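Local atomic coordinates of oxidoreductase, Gfo/Idh/MocA family (Vibrio cholerae, PDB entry 1XEA), a protein that probably acts as a nucleotide-dependent oxidoreductase, its N-terminal Rossmann domain expected to bind an NAD-type cofactor. Residues Asp159-Val164 with Leu298-Cys303; Leu188-Ser193 with Gln304-Gln309. All coordinates share one frame; numbering follows the deposited sequence.

Contact 1. Residues Asp159-Val164 with Leu298-Cys303; sequences DIRTFV and LAEAIC
Two helices of the C-terminal half of the chain, 160-175 and the long terminal helix 286-311, pack here side by side, their short segments running nearly antiparallel at 149° with axes 9.9 Å apart. Ile160 lies opposite Cys303 and, one turn later on its own helix and one turn earlier on the other, Val164 lies opposite Ala299. Cys303 is the centre of the interface. Its SG lies beside the backbone N (chi1 -83°) and is directed at Val164, where it meets CB at 3.6 Å. Val164 straddles the seam with both methyls: CG1, anti to its backbone N, touches Ala299 CB at 3.8 Å, while CG2 packs against the sulfur and, more loosely, Ile302. On the flank nearer the start of helix 160-175, Ile160 CG2 rests on Cys303 CA at 3.9 Å.

Polar chemistry is confined to the margin. Arg161, bent at chi2 and chi3, swings its guanidinium across the cysteine, so that Cys303 SG lies over one face, while Glu300 OE2 sits at the guanidinium edge. Both terminal nitrogens converge on OE2 in a salt bridge, NH1 at 2.9 Å and nearly along the C-O axis, NH2 by a weak bond; guanidinium and carboxylate are steeply inclined. The other oxygen, OE1, bonds to Gln304 NE2. Asp159 caps the start of helix 160-175, taking Thr162 N on OD2 almost straight (172°) and Thr162 OG1 on OD1 at 2.7 Å. This is ordinary antiparallel helix-helix packing, an apolar seam of Cys, Ala, Val and Ile with a salt bridge at its margin, in the C-terminal part of the fold beside strand 196-206.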
ATOM      1  N   ASP A 159      25.515 -16.599  15.567  1.00 53.55           N
ATOM      2  CA  ASP A 159      26.965 -16.524  15.450  1.00 56.18           C
ATOM      3  C   ASP A 159      27.395 -16.148  14.040  1.00 55.04           C
ATOM      4  O   ASP A 159      26.812 -16.595  13.054  1.00 55.05           O
ATOM      5  CB  ASP A 159      27.593 -17.863  15.798  1.00 60.01           C
ATOM      6  CG  ASP A 159      27.331 -18.894  14.738  1.00 65.26           C
ATOM      7  OD1 ASP A 159      26.131 -19.186  14.507  1.00 68.28           O
ATOM      8  OD2 ASP A 159      28.312 -19.400  14.131  1.00 67.42           O
ATOM      9  N   ILE A 160      28.452 -15.352  13.962  1.00 54.31           N
ATOM     10  CA  ILE A 160      28.998 -14.898  12.698  1.00 52.42           C
ATOM     11  C   ILE A 160      28.932 -15.933  11.593  1.00 51.73           C
ATOM     12  O   ILE A 160      28.319 -15.694  10.558  1.00 51.88           O
ATOM     13  CB  ILE A 160      30.444 -14.469  12.869  1.00 51.27           C
ATOM     14  CG1 ILE A 160      30.517 -13.416  13.979  1.00 50.60           C
ATOM     15  CG2 ILE A 160      30.990 -13.939  11.550  1.00 52.12           C
ATOM     16  CD1 ILE A 160      31.910 -12.981  14.311  1.00 50.95           C
ATOM     17  N   ARG A 161      29.558 -17.080  11.811  1.00 52.59           N
ATOM     18  CA  ARG A 161      29.573 -18.135  10.809  1.00 53.70           C
ATOM     19  C   ARG A 161      28.209 -18.460  10.235  1.00 52.52           C
ATOM     20  O   ARG A 161      27.949 -18.187   9.068  1.00 54.47           O
ATOM     21  CB  ARG A 161      30.183 -19.400  11.398  1.00 56.50           C
ATOM     22  CG  ARG A 161      31.694 -19.358  11.497  1.00 57.63           C
ATOM     23  CD  ARG A 161      32.329 -19.765  10.194  1.00 56.42           C
ATOM     24  NE  ARG A 161      33.502 -18.958   9.909  1.00 57.11           N
ATOM     25  CZ  ARG A 161      34.327 -19.187   8.896  1.00 58.65           C
ATOM     26  NH1 ARG A 161      34.106 -20.209   8.076  1.00 56.38           N
ATOM     27  NH2 ARG A 161      35.364 -18.384   8.695  1.00 58.35           N
ATOM     28  N   THR A 162      27.345 -19.057  11.045  1.00 50.48           N
ATOM     29  CA  THR A 162      26.021 -19.430  10.578  1.00 49.33           C
ATOM     30  C   THR A 162      25.319 -18.280   9.881  1.00 48.68           C
ATOM     31  O   THR A 162      24.818 -18.421   8.768  1.00 48.68           O
ATOM     32  CB  THR A 162      25.137 -19.885  11.736  1.00 49.39           C
ATOM     33  OG1 THR A 162      25.794 -20.939  12.448  1.00 49.18           O
ATOM     34  CG2 THR A 162      23.805 -20.393  11.211  1.00 50.23           C
ATOM     35  N   PHE A 163      25.276 -17.143  10.561  1.00 48.11           N
ATOM     36  CA  PHE A 163      24.639 -15.943  10.039  1.00 47.68           C
ATOM     37  C   PHE A 163      25.100 -15.650   8.614  1.00 47.60           C
ATOM     38  O   PHE A 163      24.282 -15.388   7.742  1.00 48.84           O
ATOM     39  CB  PHE A 163      24.982 -14.769  10.957  1.00 46.16           C
ATOM     40  CG  PHE A 163      24.297 -13.475  10.606  1.00 45.57           C
ATOM     41  CD1 PHE A 163      23.350 -12.929  11.464  1.00 44.35           C
ATOM     42  CD2 PHE A 163      24.693 -12.735   9.500  1.00 44.56           C
ATOM     43  CE1 PHE A 163      22.816 -11.671  11.235  1.00 42.74           C
ATOM     44  CE2 PHE A 163      24.160 -11.473   9.268  1.00 43.58           C
ATOM     45  CZ  PHE A 163      23.224 -10.941  10.143  1.00 42.39           C
ATOM     46  N   VAL A 164      26.404 -15.707   8.375  1.00 46.46           N
ATOM     47  CA  VAL A 164      26.913 -15.412   7.051  1.00 46.38           C
ATOM     48  C   VAL A 164      26.780 -16.538   6.045  1.00 46.92           C
ATOM     49  O   VAL A 164      26.175 -16.361   4.992  1.00 49.37           O
ATOM     50  CB  VAL A 164      28.389 -14.985   7.091  1.00 46.43           C
ATOM     51  CG1 VAL A 164      28.880 -14.664   5.688  1.00 46.75           C
ATOM     52  CG2 VAL A 164      28.555 -13.767   7.983  1.00 46.91           C
ATOM     53  N   LEU A 298      33.932 -14.347  -0.693  1.00 46.80           N
ATOM     54  CA  LEU A 298      33.564 -13.087  -0.050  1.00 45.86           C
ATOM     55  C   LEU A 298      32.982 -13.353   1.347  1.00 45.93           C
ATOM     56  O   LEU A 298      33.292 -12.647   2.309  1.00 45.97           O
ATOM     57  CB  LEU A 298      32.527 -12.345  -0.891  1.00 44.67           C
ATOM     58  CG  LEU A 298      32.644 -10.817  -0.989  1.00 45.06           C
ATOM     59  CD1 LEU A 298      31.260 -10.274  -1.268  1.00 44.22           C
ATOM     60  CD2 LEU A 298      33.222 -10.205   0.274  1.00 42.30           C
ATOM     61  N   ALA A 299      32.130 -14.369   1.449  1.00 45.15           N
ATOM     62  CA  ALA A 299      31.533 -14.720   2.723  1.00 46.07           C
ATOM     63  C   ALA A 299      32.644 -15.053   3.713  1.00 48.10           C
ATOM     64  O   ALA A 299      32.591 -14.663   4.879  1.00 48.24           O
ATOM     65  CB  ALA A 299      30.603 -15.906   2.559  1.00 46.54           C
ATOM     66  N   GLU A 300      33.652 -15.780   3.242  1.00 49.44           N
ATOM     67  CA  GLU A 300      34.783 -16.154   4.082  1.00 50.44           C
ATOM     68  C   GLU A 300      35.435 -14.894   4.626  1.00 50.50           C
ATOM     69  O   GLU A 300      35.617 -14.747   5.837  1.00 49.93           O
ATOM     70  CB  GLU A 300      35.809 -16.938   3.264  1.00 54.18           C
ATOM     71  CG  GLU A 300      35.907 -18.407   3.641  1.00 58.07           C
ATOM     72  CD  GLU A 300      36.331 -18.600   5.081  1.00 60.30           C
ATOM     73  OE1 GLU A 300      37.390 -18.055   5.464  1.00 60.38           O
ATOM     74  OE2 GLU A 300      35.606 -19.300   5.824  1.00 61.76           O
ATOM     75  N   ALA A 301      35.773 -13.990   3.707  1.00 49.18           N
ATOM     76  CA  ALA A 301      36.412 -12.724   4.035  1.00 47.97           C
ATOM     77  C   ALA A 301      35.613 -11.962   5.075  1.00 49.31           C
ATOM     78  O   ALA A 301      36.161 -11.473   6.063  1.00 50.08           O
ATOM     79  CB  ALA A 301      36.556 -11.890   2.787  1.00 45.26           C
ATOM     80  N   ILE A 302      34.308 -11.868   4.856  1.00 50.72           N
ATOM     81  CA  ILE A 302      33.443 -11.152   5.782  1.00 52.27           C
ATOM     82  C   ILE A 302      33.510 -11.746   7.185  1.00 54.74           C
ATOM     83  O   ILE A 302      33.664 -11.017   8.169  1.00 54.71           O
ATOM     84  CB  ILE A 302      31.982 -11.142   5.271  1.00 50.08           C
ATOM     85  CG1 ILE A 302      31.920 -10.358   3.951  1.00 48.12           C
ATOM     86  CG2 ILE A 302      31.062 -10.531   6.318  1.00 48.00           C
ATOM     87  CD1 ILE A 302      30.594 -10.424   3.226  1.00 46.26           C
ATOM     88  N   CYS A 303      33.418 -13.071   7.272  1.00 57.51           N
ATOM     89  CA  CYS A 303      33.467 -13.767   8.559  1.00 58.89           C
ATOM     90  C   CYS A 303      34.733 -13.476   9.342  1.00 59.54           C
ATOM     91  O   CYS A 303      34.690 -13.219  10.544  1.00 58.42           O
ATOM     92  CB  CYS A 303      33.363 -15.273   8.345  1.00 59.44           C
ATOM     93  SG  CYS A 303      31.690 -15.857   8.172  1.00 61.88           S
TER

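Contact 2. Residues Leu188-Ser193 with Gln304-Gln309; sequences LTYHMS and QQITQQ
Tyr190 and Ile306 run antiparallel alongside each other, the tyrosine reaching from strand 186-193 toward the terminal helix and the isoleucine reaching back toward the strand. A chi1 near +60° sets the tyrosine CG between its backbone N and C. Ile306 CG2, anti to its own backbone N, lies over one face of the ring, 4.0 Å from the centroid and 13° off the normal, a CH-pi contact displaced toward the CZ and CE1 side. CG1 of the same isoleucine runs along the ring's CD2-CE2 side, coming within 3.8 Å of CE2, so two branches of one side chain follow the aromatic surface. Leu188 CD2, from the tyrosine's own strand, meets the ring edge in plane.

At the far end of the ring, Tyr190 OH donates to Gln309 OE1 at 3.2 Å. The extended glutamine crosses the tyrosine obliquely, its amide turned 28° from the ring plane, and the hydroxyl comes in from above the carbonyl plane. The phenol is thus held both across its face and at its tip. Leu188 CD1 meets the end of Gln305. Met192, a selenomethionine, brushes Ile306 CG2 with its SE at 4.5 Å.

Leu200 of strand 196-206 also packs against Leu188, Tyr190 and Ile306, while the backbone of strand 186-193 faces a second subunit, where Gln205 of that subunit makes a weak hydrogen bond to Tyr190 O. Leu188, Tyr190 and Met192, alternate residues of the strand, face the helix, which crosses at 50°: a helix laid obliquely on the face of the mixed sheet, consistent with the alpha+beta C-terminal domain of the Gfo/Idh/MocA family.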
ATOM      1  N   LEU A 188      32.161  -2.563   4.862  1.00 46.99           N
ATOM      2  CA  LEU A 188      31.509  -3.535   5.715  1.00 44.82           C
ATOM      3  C   LEU A 188      31.055  -2.865   7.008  1.00 44.97           C
ATOM      4  O   LEU A 188      31.804  -2.103   7.617  1.00 46.26           O
ATOM      5  CB  LEU A 188      32.501  -4.651   6.004  1.00 43.01           C
ATOM      6  CG  LEU A 188      31.977  -5.995   6.472  1.00 44.17           C
ATOM      7  CD1 LEU A 188      33.157  -6.948   6.590  1.00 45.05           C
ATOM      8  CD2 LEU A 188      31.272  -5.872   7.803  1.00 44.17           C
ATOM      9  N   THR A 189      29.828  -3.146   7.421  1.00 44.33           N
ATOM     10  CA  THR A 189      29.284  -2.564   8.642  1.00 43.29           C
ATOM     11  C   THR A 189      28.484  -3.634   9.356  1.00 42.56           C
ATOM     12  O   THR A 189      27.850  -4.460   8.711  1.00 43.49           O
ATOM     13  CB  THR A 189      28.344  -1.396   8.318  1.00 43.73           C
ATOM     14  OG1 THR A 189      29.100  -0.318   7.763  1.00 45.16           O
ATOM     15  CG2 THR A 189      27.637  -0.914   9.564  1.00 44.73           C
ATOM     16  N   TYR A 190      28.497  -3.631  10.680  1.00 42.23           N
ATOM     17  CA  TYR A 190      27.723  -4.630  11.399  1.00 42.31           C
ATOM     18  C   TYR A 190      27.483  -4.207  12.832  1.00 41.86           C
ATOM     19  O   TYR A 190      27.961  -3.160  13.267  1.00 40.35           O
ATOM     20  CB  TYR A 190      28.423  -5.993  11.344  1.00 43.34           C
ATOM     21  CG  TYR A 190      29.789  -6.011  11.975  1.00 46.42           C
ATOM     22  CD1 TYR A 190      29.931  -6.109  13.357  1.00 48.30           C
ATOM     23  CD2 TYR A 190      30.942  -5.883  11.198  1.00 47.53           C
ATOM     24  CE1 TYR A 190      31.180  -6.075  13.954  1.00 49.60           C
ATOM     25  CE2 TYR A 190      32.205  -5.847  11.785  1.00 48.81           C
ATOM     26  CZ  TYR A 190      32.315  -5.941  13.166  1.00 50.09           C
ATOM     27  OH  TYR A 190      33.551  -5.891  13.771  1.00 52.16           O
ATOM     28  N   HIS A 191      26.712  -5.017  13.548  1.00 42.51           N
ATOM     29  CA  HIS A 191      26.396  -4.756  14.942  1.00 43.90           C
ATOM     30  C   HIS A 191      26.275  -6.081  15.661  1.00 45.82           C
ATOM     31  O   HIS A 191      25.729  -7.040  15.127  1.00 45.42           O
ATOM     32  CB  HIS A 191      25.078  -4.001  15.074  1.00 43.03           C
ATOM     33  CG  HIS A 191      24.685  -3.711  16.495  1.00 45.02           C
ATOM     34  ND1 HIS A 191      25.411  -2.870  17.313  1.00 44.54           N
ATOM     35  CD2 HIS A 191      23.621  -4.120  17.227  1.00 43.63           C
ATOM     36  CE1 HIS A 191      24.807  -2.767  18.484  1.00 43.17           C
ATOM     37  NE2 HIS A 191      23.718  -3.514  18.457  1.00 43.03           N
HETATM   38  N   MSE A 192      26.794  -6.126  16.880  1.00 48.83           N
HETATM   39  CA  MSE A 192      26.744  -7.330  17.685  1.00 51.25           C
HETATM   40  C   MSE A 192      25.813  -7.093  18.869  1.00 52.55           C
HETATM   41  O   MSE A 192      26.036  -6.185  19.664  1.00 53.60           O
HETATM   42  CB  MSE A 192      28.144  -7.674  18.192  1.00 52.32           C
HETATM   43  CG  MSE A 192      29.192  -7.852  17.112  1.00 56.50           C
HETATM   44 SE   MSE A 192      29.061  -9.541  16.148  1.00 67.02          SE
HETATM   45  CE  MSE A 192      28.981 -10.760  17.662  1.00 62.04           C
ATOM     46  N   SER A 193      24.754  -7.886  18.975  1.00 55.41           N
ATOM     47  CA  SER A 193      23.843  -7.752  20.103  1.00 57.35           C
ATOM     48  C   SER A 193      24.222  -8.867  21.064  1.00 58.63           C
ATOM     49  O   SER A 193      24.319 -10.030  20.668  1.00 59.00           O
ATOM     50  CB  SER A 193      22.389  -7.901  19.675  1.00 58.82           C
ATOM     51  OG  SER A 193      21.537  -7.820  20.805  1.00 60.39           O
ATOM     52  N   GLN A 304      35.863 -13.532   8.648  1.00 61.00           N
ATOM     53  CA  GLN A 304      37.144 -13.285   9.275  1.00 62.34           C
ATOM     54  C   GLN A 304      37.298 -11.876   9.804  1.00 62.76           C
ATOM     55  O   GLN A 304      37.531 -11.694  10.994  1.00 64.36           O
ATOM     56  CB  GLN A 304      38.270 -13.613   8.307  1.00 62.99           C
ATOM     57  CG  GLN A 304      38.511 -15.108   8.234  1.00 65.73           C
ATOM     58  CD  GLN A 304      39.575 -15.475   7.237  1.00 66.47           C
ATOM     59  OE1 GLN A 304      40.699 -14.981   7.303  1.00 68.80           O
ATOM     60  NE2 GLN A 304      39.232 -16.351   6.302  1.00 67.60           N
ATOM     61  N   GLN A 305      37.162 -10.875   8.944  1.00 61.88           N
ATOM     62  CA  GLN A 305      37.311  -9.514   9.418  1.00 61.99           C
ATOM     63  C   GLN A 305      36.451  -9.226  10.657  1.00 61.82           C
ATOM     64  O   GLN A 305      36.861  -8.460  11.529  1.00 62.32           O
ATOM     65  CB  GLN A 305      36.990  -8.519   8.305  1.00 62.16           C
ATOM     66  CG  GLN A 305      37.356  -7.096   8.676  1.00 65.30           C
ATOM     67  CD  GLN A 305      37.159  -6.117   7.527  1.00 68.99           C
ATOM     68  OE1 GLN A 305      36.077  -6.037   6.945  1.00 71.07           O
ATOM     69  NE2 GLN A 305      38.207  -5.358   7.202  1.00 71.45           N
ATOM     70  N   ILE A 306      35.272  -9.841  10.748  1.00 62.35           N
ATOM     71  CA  ILE A 306      34.386  -9.627  11.900  1.00 62.26           C
ATOM     72  C   ILE A 306      34.926 -10.355  13.134  1.00 63.64           C
ATOM     73  O   ILE A 306      35.211  -9.730  14.154  1.00 63.42           O
ATOM     74  CB  ILE A 306      32.928 -10.125  11.621  1.00 60.24           C
ATOM     75  CG1 ILE A 306      32.316  -9.376  10.439  1.00 59.11           C
ATOM     76  CG2 ILE A 306      32.049  -9.879  12.832  1.00 59.72           C
ATOM     77  CD1 ILE A 306      30.951  -9.905  10.014  1.00 56.29           C
ATOM     78  N   THR A 307      35.060 -11.675  13.037  1.00 65.58           N
ATOM     79  CA  THR A 307      35.572 -12.480  14.140  1.00 67.04           C
ATOM     80  C   THR A 307      36.820 -11.828  14.727  1.00 69.00           C
ATOM     81  O   THR A 307      36.971 -11.753  15.944  1.00 69.26           O
ATOM     82  CB  THR A 307      35.927 -13.899  13.668  1.00 66.75           C
ATOM     83  OG1 THR A 307      34.747 -14.556  13.194  1.00 67.17           O
ATOM     84  CG2 THR A 307      36.527 -14.704  14.801  1.00 66.81           C
ATOM     85  N   GLN A 308      37.706 -11.357  13.853  1.00 71.29           N
ATOM     86  CA  GLN A 308      38.934 -10.694  14.274  1.00 73.46           C
ATOM     87  C   GLN A 308      38.611  -9.407  15.015  1.00 74.38           C
ATOM     88  O   GLN A 308      38.881  -9.280  16.207  1.00 75.38           O
ATOM     89  CB  GLN A 308      39.799 -10.342  13.065  1.00 74.98           C
ATOM     90  CG  GLN A 308      41.016  -9.500  13.427  1.00 79.37           C
ATOM     91  CD  GLN A 308      41.292  -8.382  12.427  1.00 81.74           C
ATOM     92  OE1 GLN A 308      40.428  -7.538  12.166  1.00 82.27           O
ATOM     93  NE2 GLN A 308      42.505  -8.363  11.876  1.00 83.54           N
ATOM     94  N   GLN A 309      38.033  -8.455  14.291  1.00 75.14           N
ATOM     95  CA  GLN A 309      37.675  -7.160  14.856  1.00 75.55           C
ATOM     96  C   GLN A 309      36.904  -7.245  16.167  1.00 75.48           C
ATOM     97  O   GLN A 309      36.950  -6.323  16.978  1.00 75.77           O
ATOM     98  CB  GLN A 309      36.876  -6.351  13.835  1.00 75.04           C
ATOM     99  CG  GLN A 309      37.747  -5.601  12.858  1.00 75.90           C
ATOM    100  CD  GLN A 309      36.953  -4.962  11.737  1.00 77.81           C
ATOM    101  OE1 GLN A 309      35.813  -4.522  11.928  1.00 77.41           O
ATOM    102  NE2 GLN A 309      37.563  -4.889  10.559  1.00 78.39           N
TER

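How the contacts relate
Helix 286-311 is common to both contacts, meeting helix 160-175 through its 298-303 turns and strand 186-193, outermost in this chain's sheet, through its next turns. Contact 1 is partly buried, about 15 Å from the chain centre to its own centre; contact 2, at about 23 Å, is a surface contact. Their chemistry follows: an apolar seam with a charged pair at its margin in the first, an aromatic face and neutral amides in the second. Their centres are about 9 Å apart, and they meet where Ile160 packs on Ile306 and Ile302 on Leu188. The pair illustrates how one terminal helix can tie a helix and a sheet together.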